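Local coordinates for protein cellulase (PDB 6XSO) that probably hydrolyses internal beta-1,4 linkages in cellulose and related plant polysaccharides, as a broad-specificity endoglucanase of glycoside hydrolase family 5, at residues Tyr321-Asp333 with Asn364-Tyr376. Residues are numbered along the deposited sequence; the frame is centred on the assembly and turned at random. Where two conformers were deposited one is given.
Sequences YDARKSLMFQFVD and NQADLAERIAKAY. With LMR ((2S)-2-hydroxybutanedioic acid), chain C.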
ATOM      1  N   TYR A 321      -0.747  20.179   8.476  1.00 24.44           N
ATOM      2  CA  TYR A 321      -1.673  20.094   9.607  1.00 22.67           C
ATOM      3  C   TYR A 321      -1.435  21.221  10.609  1.00 24.13           C
ATOM      4  O   TYR A 321      -2.387  21.775  11.186  1.00 25.52           O
ATOM      5  CB  TYR A 321      -1.495  18.709  10.250  1.00 23.32           C
ATOM      6  CG  TYR A 321      -2.320  18.475  11.471  1.00 24.22           C
ATOM      7  CD1 TYR A 321      -3.653  18.099  11.367  1.00 25.94           C
ATOM      8  CD2 TYR A 321      -1.776  18.632  12.740  1.00 30.10           C
ATOM      9  CE1 TYR A 321      -4.420  17.884  12.496  1.00 24.35           C
ATOM     10  CE2 TYR A 321      -2.539  18.417  13.874  1.00 31.73           C
ATOM     11  CZ  TYR A 321      -3.861  18.037  13.741  1.00 26.92           C
ATOM     12  OH  TYR A 321      -4.626  17.811  14.859  1.00 30.29           O
ATOM     13  N   ASP A 322      -0.172  21.584  10.827  1.00 25.01           N
ATOM     14  CA  ASP A 322       0.162  22.669  11.733  1.00 24.46           C
ATOM     15  C   ASP A 322       0.038  24.032  11.061  1.00 25.82           C
ATOM     16  O   ASP A 322      -0.493  24.975  11.658  1.00 27.14           O
ATOM     17  CB  ASP A 322       1.591  22.482  12.256  1.00 32.17           C
ATOM     18  CG  ASP A 322       1.687  21.409  13.332  1.00 49.37           C
ATOM     19  OD1 ASP A 322       0.665  21.115  13.989  1.00 46.31           O
ATOM     20  OD2 ASP A 322       2.793  20.861  13.523  1.00 60.13           O
ATOM     21  N   ALA A 323       0.497  24.147   9.817  1.00 24.09           N
ATOM     22  CA  ALA A 323       0.653  25.461   9.211  1.00 27.25           C
ATOM     23  C   ALA A 323      -0.589  25.972   8.497  1.00 21.84           C
ATOM     24  O   ALA A 323      -0.746  27.194   8.375  1.00 23.12           O
ATOM     25  CB  ALA A 323       1.799  25.449   8.198  1.00 25.11           C
ATOM     26  N   ARG A 324      -1.432  25.086   7.976  1.00 23.67           N
ATOM     27  CA  ARG A 324      -2.587  25.476   7.161  1.00 23.80           C
ATOM     28  C   ARG A 324      -3.675  24.418   7.336  1.00 23.59           C
ATOM     29  O   ARG A 324      -4.095  23.741   6.391  1.00 21.93           O
ATOM     30  CB  ARG A 324      -2.175  25.688   5.704  1.00 21.36           C
ATOM     31  CG  ARG A 324      -1.358  24.562   5.056  1.00 20.05           C
ATOM     32  CD  ARG A 324      -0.716  24.955   3.706  1.00 23.32           C
ATOM     33  NE  ARG A 324       0.126  26.131   3.860  1.00 23.54           N
ATOM     34  CZ  ARG A 324       1.374  26.119   4.319  1.00 23.96           C
ATOM     35  NH1 ARG A 324       1.957  24.968   4.651  1.00 26.31           N
ATOM     36  NH2 ARG A 324       2.035  27.263   4.472  1.00 28.58           N
ATOM     37  N   LYS A 325      -4.117  24.254   8.587  1.00 23.11           N
ATOM     38  CA  LYS A 325      -4.977  23.131   8.937  1.00 22.06           C
ATOM     39  C   LYS A 325      -6.308  23.193   8.208  1.00 22.00           C
ATOM     40  O   LYS A 325      -6.777  22.176   7.674  1.00 22.37           O
ATOM     41  CB  LYS A 325      -5.194  23.090  10.448  1.00 24.07           C
ATOM     42  CG  LYS A 325      -6.073  21.916  10.909  1.00 25.32           C
ATOM     43  CD  LYS A 325      -6.313  21.955  12.405  1.00 29.92           C
ATOM     44  CE  LYS A 325      -5.068  21.560  13.203  1.00 39.86           C
ATOM     45  NZ  LYS A 325      -5.435  21.204  14.622  1.00 41.37           N
ATOM     46  N   SER A 326      -6.929  24.369   8.156  1.00 24.16           N
ATOM     47  CA  SER A 326      -8.217  24.460   7.478  1.00 23.95           C
ATOM     48  C   SER A 326      -8.092  24.141   5.995  1.00 22.92           C
ATOM     49  O   SER A 326      -8.933  23.425   5.441  1.00 24.19           O
ATOM     50  CB  SER A 326      -8.824  25.843   7.659  1.00 28.58           C
ATOM     51  OG  SER A 326     -10.025  25.919   6.903  1.00 30.07           O
ATOM     52  N   LEU A 327      -7.060  24.674   5.328  1.00 22.79           N
ATOM     53  CA  LEU A 327      -6.860  24.331   3.921  1.00 22.86           C
ATOM     54  C   LEU A 327      -6.638  22.831   3.758  1.00 21.34           C
ATOM     55  O   LEU A 327      -7.163  22.209   2.822  1.00 22.02           O
ATOM     56  CB  LEU A 327      -5.673  25.096   3.345  1.00 25.75           C
ATOM     57  CG  LEU A 327      -5.525  25.003   1.831  1.00 24.96           C
ATOM     58  CD1 LEU A 327      -6.616  25.778   1.093  1.00 28.43           C
ATOM     59  CD2 LEU A 327      -4.150  25.516   1.419  1.00 27.03           C
ATOM     60  N   MET A 328      -5.895  22.222   4.689  1.00 20.18           N
ATOM     61  CA  MET A 328      -5.694  20.784   4.633  1.00 19.86           C
ATOM     62  C   MET A 328      -7.020  20.043   4.764  1.00 20.11           C
ATOM     63  O   MET A 328      -7.267  19.056   4.054  1.00 20.55           O
ATOM     64  CB  MET A 328      -4.726  20.333   5.728  1.00 22.69           C
ATOM     65  CG  MET A 328      -4.477  18.855   5.671  1.00 22.89           C
ATOM     66  SD  MET A 328      -3.307  18.359   6.927  1.00 26.77           S
ATOM     67  CE  MET A 328      -3.136  16.627   6.521  1.00 24.01           C
ATOM     68  N   PHE A 329      -7.876  20.483   5.693  1.00 20.86           N
ATOM     69  CA  PHE A 329      -9.173  19.843   5.876  1.00 20.87           C
ATOM     70  C   PHE A 329     -10.073  20.027   4.653  1.00 22.38           C
ATOM     71  O   PHE A 329     -10.844  19.123   4.316  1.00 22.75           O
ATOM     72  CB  PHE A 329      -9.843  20.381   7.146  1.00 22.35           C
ATOM     73  CG  PHE A 329      -9.232  19.880   8.451  1.00 22.21           C
ATOM     74  CD1 PHE A 329      -8.137  19.033   8.491  1.00 23.68           C
ATOM     75  CD2 PHE A 329      -9.787  20.260   9.651  1.00 25.89           C
ATOM     76  CE1 PHE A 329      -7.619  18.588   9.718  1.00 24.51           C
ATOM     77  CE2 PHE A 329      -9.275  19.812  10.859  1.00 26.22           C
ATOM     78  CZ  PHE A 329      -8.207  18.998  10.897  1.00 25.48           C
ATOM     79  N   GLN A 330     -10.008  21.188   3.993  0.53 22.42           N
ATOM     80  CA  GLN A 330     -10.772  21.370   2.760  0.53 20.96           C
ATOM     81  C   GLN A 330     -10.246  20.453   1.665  0.53 23.24           C
ATOM     82  O   GLN A 330     -11.022  19.933   0.852  0.53 21.81           O
ATOM     83  CB  GLN A 330     -10.707  22.829   2.314  0.53 23.03           C
ATOM     84  CG  GLN A 330     -11.237  23.795   3.348  0.53 24.38           C
ATOM     85  CD  GLN A 330     -10.857  25.232   3.041  0.53 23.73           C
ATOM     86  OE1 GLN A 330     -11.067  25.718   1.924  0.53 28.06           O
ATOM     87  NE2 GLN A 330     -10.284  25.919   4.025  0.53 30.66           N
ATOM     88  N   PHE A 331      -8.929  20.245   1.639  1.00 21.60           N
ATOM     89  CA  PHE A 331      -8.330  19.298   0.708  1.00 20.82           C
ATOM     90  C   PHE A 331      -8.827  17.885   0.993  1.00 18.63           C
ATOM     91  O   PHE A 331      -9.222  17.154   0.071  1.00 20.44           O
ATOM     92  CB  PHE A 331      -6.791  19.388   0.802  1.00 19.55           C
ATOM     93  CG  PHE A 331      -6.072  18.157   0.310  1.00 20.37           C
ATOM     94  CD1 PHE A 331      -6.019  17.877  -1.040  1.00 20.23           C
ATOM     95  CD2 PHE A 331      -5.464  17.290   1.197  1.00 21.81           C
ATOM     96  CE1 PHE A 331      -5.374  16.748  -1.506  1.00 18.75           C
ATOM     97  CE2 PHE A 331      -4.830  16.151   0.744  1.00 21.98           C
ATOM     98  CZ  PHE A 331      -4.774  15.889  -0.608  1.00 18.95           C
ATOM     99  N   VAL A 332      -8.811  17.486   2.278  1.00 20.30           N
ATOM    100  CA  VAL A 332      -9.301  16.167   2.695  1.00 19.54           C
ATOM    101  C   VAL A 332     -10.728  15.953   2.209  1.00 21.36           C
ATOM    102  O   VAL A 332     -11.063  14.910   1.628  1.00 20.66           O
ATOM    103  CB  VAL A 332      -9.211  16.036   4.230  1.00 19.67           C
ATOM    104  CG1 VAL A 332     -10.103  14.918   4.757  1.00 19.64           C
ATOM    105  CG2 VAL A 332      -7.757  15.879   4.669  1.00 18.56           C
ATOM    106  N   ASP A 333     -11.609  16.905   2.507  1.00 20.48           N
ATOM    107  CA  ASP A 333     -13.009  16.749   2.135  1.00 21.99           C
ATOM    108  C   ASP A 333     -13.136  16.408   0.656  1.00 20.50           C
ATOM    109  O   ASP A 333     -13.875  15.497   0.269  1.00 21.44           O
ATOM    110  CB  ASP A 333     -13.764  18.061   2.379  1.00 22.27           C
ATOM    111  CG  ASP A 333     -14.003  18.369   3.844  1.00 23.86           C
ATOM    112  OD1 ASP A 333     -13.730  17.534   4.713  1.00 22.01           O
ATOM    113  OD2 ASP A 333     -14.486  19.493   4.125  1.00 26.34           O
ATOM    114  N   ASN A 364      -4.225  11.308  18.587  1.00 24.20           N
ATOM    115  CA  ASN A 364      -3.531  12.574  18.776  1.00 25.32           C
ATOM    116  C   ASN A 364      -3.837  13.577  17.670  1.00 22.40           C
ATOM    117  O   ASN A 364      -3.523  14.766  17.823  1.00 26.89           O
ATOM    118  CB  ASN A 364      -2.023  12.355  18.916  1.00 28.96           C
ATOM    119  CG  ASN A 364      -1.409  11.746  17.682  1.00 29.53           C
ATOM    120  OD1 ASN A 364      -1.704  10.609  17.339  1.00 27.92           O
ATOM    121  ND2 ASN A 364      -0.547  12.506  16.999  1.00 29.46           N
ATOM    122  N   GLN A 365      -4.487  13.150  16.592  1.00 22.62           N
ATOM    123  CA  GLN A 365      -5.081  14.065  15.611  1.00 22.88           C
ATOM    124  C   GLN A 365      -6.565  13.716  15.472  1.00 22.42           C
ATOM    125  O   GLN A 365      -7.028  13.296  14.403  1.00 22.77           O
ATOM    126  CB  GLN A 365      -4.335  14.028  14.284  1.00 20.01           C
ATOM    127  CG  GLN A 365      -2.828  14.276  14.419  1.00 23.19           C
ATOM    128  CD  GLN A 365      -2.105  14.218  13.089  1.00 24.69           C
ATOM    129  OE1 GLN A 365      -2.403  13.371  12.242  1.00 23.36           O
ATOM    130  NE2 GLN A 365      -1.173  15.145  12.881  1.00 27.42           N
ATOM    131  N   ALA A 366      -7.314  13.914  16.557  1.00 23.39           N
ATOM    132  CA  ALA A 366      -8.729  13.554  16.549  1.00 24.40           C
ATOM    133  C   ALA A 366      -9.491  14.344  15.503  1.00 24.17           C
ATOM    134  O   ALA A 366     -10.371  13.797  14.826  1.00 24.42           O
ATOM    135  CB  ALA A 366      -9.352  13.782  17.923  1.00 23.83           C
ATOM    136  N   ASP A 367      -9.168  15.631  15.354  1.00 23.49           N
ATOM    137  CA  ASP A 367      -9.873  16.457  14.382  1.00 23.85           C
ATOM    138  C   ASP A 367      -9.694  15.924  12.960  1.00 24.94           C
ATOM    139  O   ASP A 367     -10.670  15.831  12.202  1.00 23.07           O
ATOM    140  CB  ASP A 367      -9.476  17.932  14.531  1.00 25.00           C
ATOM    141  CG  ASP A 367      -7.973  18.175  14.518  1.00 23.68           C
ATOM    142  OD1 ASP A 367      -7.146  17.242  14.424  1.00 25.49           O
ATOM    143  OD2 ASP A 367      -7.620  19.374  14.599  1.00 29.49           O
ATOM    144  N   LEU A 368      -8.471  15.526  12.596  1.00 22.26           N
ATOM    145  CA  LEU A 368      -8.227  15.008  11.254  1.00 19.73           C
ATOM    146  C   LEU A 368      -8.882  13.649  11.042  1.00 21.75           C
ATOM    147  O   LEU A 368      -9.455  13.394   9.975  1.00 21.58           O
ATOM    148  CB  LEU A 368      -6.726  14.932  11.013  1.00 19.75           C
ATOM    149  CG  LEU A 368      -6.331  14.371   9.647  1.00 19.58           C
ATOM    150  CD1 LEU A 368      -6.870  15.121   8.473  1.00 21.06           C
ATOM    151  CD2 LEU A 368      -4.808  14.338   9.564  1.00 20.28           C
ATOM    152  N   ALA A 369      -8.808  12.764  12.039  1.00 20.94           N
ATOM    153  CA  ALA A 369      -9.457  11.464  11.914  1.00 21.91           C
ATOM    154  C   ALA A 369     -10.945  11.631  11.652  1.00 22.51           C
ATOM    155  O   ALA A 369     -11.505  10.995  10.747  1.00 22.15           O
ATOM    156  CB  ALA A 369      -9.201  10.645  13.178  1.00 22.69           C
ATOM    157  N   GLU A 370     -11.596  12.508  12.424  1.00 20.88           N
ATOM    158  CA  GLU A 370     -13.021  12.742  12.245  1.00 21.81           C
ATOM    159  C   GLU A 370     -13.292  13.381  10.894  1.00 23.08           C
ATOM    160  O   GLU A 370     -14.291  13.060  10.242  1.00 23.02           O
ATOM    161  CB  GLU A 370     -13.575  13.620  13.373  1.00 24.19           C
ATOM    162  CG  GLU A 370     -15.072  13.842  13.224  1.00 34.61           C
ATOM    163  CD  GLU A 370     -15.757  14.347  14.482  1.00 44.00           C
ATOM    164  OE1 GLU A 370     -15.063  14.684  15.463  1.00 31.23           O
ATOM    165  OE2 GLU A 370     -17.005  14.403  14.473  1.00 45.03           O
ATOM    166  N   ARG A 371     -12.408  14.282  10.455  1.00 22.25           N
ATOM    167  CA  ARG A 371     -12.616  14.951   9.175  1.00 18.93           C
ATOM    168  C   ARG A 371     -12.593  13.956   8.022  1.00 20.57           C
ATOM    169  O   ARG A 371     -13.426  14.035   7.111  1.00 20.78           O
ATOM    170  CB  ARG A 371     -11.550  16.024   8.955  1.00 21.51           C
ATOM    171  CG  ARG A 371     -11.886  17.018   7.843  1.00 23.01           C
ATOM    172  CD  ARG A 371     -12.852  18.105   8.336  1.00 22.51           C
ATOM    173  NE  ARG A 371     -13.168  19.004   7.245  1.00 23.18           N
ATOM    174  CZ  ARG A 371     -13.352  20.307   7.370  1.00 28.50           C
ATOM    175  NH1 ARG A 371     -13.270  20.886   8.565  1.00 28.16           N
ATOM    176  NH2 ARG A 371     -13.592  21.023   6.280  1.00 28.10           N
ATOM    177  N   ILE A 372     -11.641  13.020   8.039  1.00 20.73           N
ATOM    178  CA  ILE A 372     -11.560  12.003   6.993  1.00 18.58           C
ATOM    179  C   ILE A 372     -12.811  11.129   6.989  1.00 19.93           C
ATOM    180  O   ILE A 372     -13.420  10.879   5.937  1.00 22.09           O
ATOM    181  CB  ILE A 372     -10.277  11.170   7.179  1.00 17.92           C
ATOM    182  CG1 ILE A 372      -9.024  12.013   6.952  1.00 18.60           C
ATOM    183  CG2 ILE A 372     -10.313   9.946   6.265  1.00 20.69           C
ATOM    184  CD1 ILE A 372      -7.760  11.371   7.507  1.00 20.96           C
ATOM    185  N   ALA A 373     -13.221  10.652   8.168  1.00 21.07           N
ATOM    186  CA  ALA A 373     -14.378   9.773   8.239  1.00 21.12           C
ATOM    187  C   ALA A 373     -15.640  10.483   7.761  1.00 22.12           C
ATOM    188  O   ALA A 373     -16.425   9.916   6.994  1.00 22.81           O
ATOM    189  CB  ALA A 373     -14.571   9.267   9.671  1.00 24.06           C
ATOM    190  N   LYS A 374     -15.858  11.721   8.218  1.00 22.21           N
ATOM    191  CA  LYS A 374     -17.061  12.446   7.822  1.00 21.54           C
ATOM    192  C   LYS A 374     -17.046  12.819   6.347  1.00 21.14           C
ATOM    193  O   LYS A 374     -18.124  12.988   5.750  1.00 23.90           O
ATOM    194  CB  LYS A 374     -17.205  13.701   8.673  1.00 23.64           C
ATOM    195  CG  LYS A 374     -17.864  13.438  10.012  1.00 37.89           C
ATOM    196  CD  LYS A 374     -18.140  14.740  10.791  1.00 44.20           C
ATOM    197  CE  LYS A 374     -19.055  15.703  10.041  1.00 53.74           C
ATOM    198  NZ  LYS A 374     -19.711  16.693  10.966  1.00 49.60           N
ATOM    199  N   ALA A 375     -15.858  12.984   5.757  1.00 23.80           N
ATOM    200  CA  ALA A 375     -15.762  13.311   4.337  1.00 22.62           C
ATOM    201  C   ALA A 375     -16.328  12.185   3.492  1.00 25.87           C
ATOM    202  O   ALA A 375     -16.827  12.431   2.391  1.00 25.74           O
ATOM    203  CB  ALA A 375     -14.309  13.577   3.929  1.00 22.76           C
ATOM    204  N   TYR A 376     -16.281  10.954   4.004  1.00 24.00           N
ATOM    205  CA  TYR A 376     -16.858   9.794   3.338  1.00 22.28           C
ATOM    206  C   TYR A 376     -18.275   9.491   3.789  1.00 25.11           C
ATOM    207  O   TYR A 376     -19.140   9.225   2.941  1.00 28.68           O
ATOM    208  CB  TYR A 376     -15.963   8.576   3.609  1.00 23.75           C
ATOM    209  CG  TYR A 376     -16.297   7.354   2.784  1.00 25.92           C
ATOM    210  CD1 TYR A 376     -17.311   6.478   3.168  1.00 29.09           C
ATOM    211  CD2 TYR A 376     -15.598   7.084   1.630  1.00 24.83           C
ATOM    212  CE1 TYR A 376     -17.609   5.351   2.389  1.00 32.90           C
ATOM    213  CE2 TYR A 376     -15.885   5.973   0.853  1.00 29.49           C
ATOM    214  CZ  TYR A 376     -16.891   5.119   1.230  1.00 30.88           C
ATOM    215  OH  TYR A 376     -17.138   4.022   0.425  1.00 43.32           O
TER
HETATM  216  C1  LMR C 401      -2.886  28.982   3.175  1.00 44.92           C
HETATM  217  O1A LMR C 401      -1.841  28.839   3.891  1.00 43.06           O
HETATM  218  O1B LMR C 401      -2.807  29.166   1.935  1.00 62.98           O
HETATM  219  C2  LMR C 401      -4.275  28.928   3.817  1.00 40.64           C
HETATM  220  O2  LMR C 401      -4.028  28.940   5.192  1.00 40.26           O
HETATM  221  C3  LMR C 401      -5.166  30.080   3.397  1.00 40.87           C
HETATM  222  C4  LMR C 401      -6.432  30.053   4.258  1.00 43.98           C
HETATM  223  O4A LMR C 401      -7.143  31.091   4.349  1.00 38.19           O
HETATM  224  O4B LMR C 401      -6.782  29.011   4.885  1.00 43.65           O
HETATM  225  O   HOH W   1     -15.197  16.135   6.570  1.00 23.39           O
HETATM  226  O   HOH W   2     -16.373  15.045   1.428  1.00 27.17           O
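Asp367 meets Tyr321 and Lys325 where the last two outer helices of the TIM barrel, 325-341 and 366-377, pack side by side; their segments 325-333 and 366-376 run nearly parallel, axes 29° apart. Tyr321 comes from the short helix 320-323 just before, Lys325 from the first turn of helix 325-341. Each carboxylate oxygen uses its syn lone pair: OD1 accepts a hydrogen bond from the Tyr321 hydroxyl (OH to OD1 2.6 Å), while OD2 takes the Lys325 ammonium in a salt bridge (NZ to OD2 2.9 Å). With chi1 at 52°, the Asp367 side chain turns back over its own backbone, and OD1 also takes a weak bond from Leu368 N. The carboxylate stands almost perpendicular to the Tyr321 and Phe329 rings, at the edge of each. The Tyr321 ring is sandwiched, Lys325 CE on one face and Gln365 NE2 on the other, each offset toward the rim; Gln365 OE1 is held by the backbone N of Leu352. Next to this polar cluster, toward the barrel, Leu368 is a knob in the hole formed by Tyr321, Met328, Phe329 and Val332, its CD1 3.8 Å from Phe329 CE1. Farther along, Val332 CG1 packs on Ile372 CG1 at 3.8 Å. Tyr348 of strand 345-349 touches Met328, Leu368 and Ile372, joining this helix seam to the barrel wall. On the outer side Arg371, bent at chi2, receives Phe329 CB over the centre of one guanidinium face (CB to CZ 3.5 Å), the ring itself inclined 45°. The same group grips Asp333 side-on: NE reaches OD1 at 3.0 Å, and NH2 reaches OD2 at 2.8 Å, both on the syn side but tilted out of the carboxylate plane. This paired grip probably fixes the guanidinium's rotation. A water donates to Asp333 OD1 and to Arg371 O, its oxygen 2.8 Å from the latter.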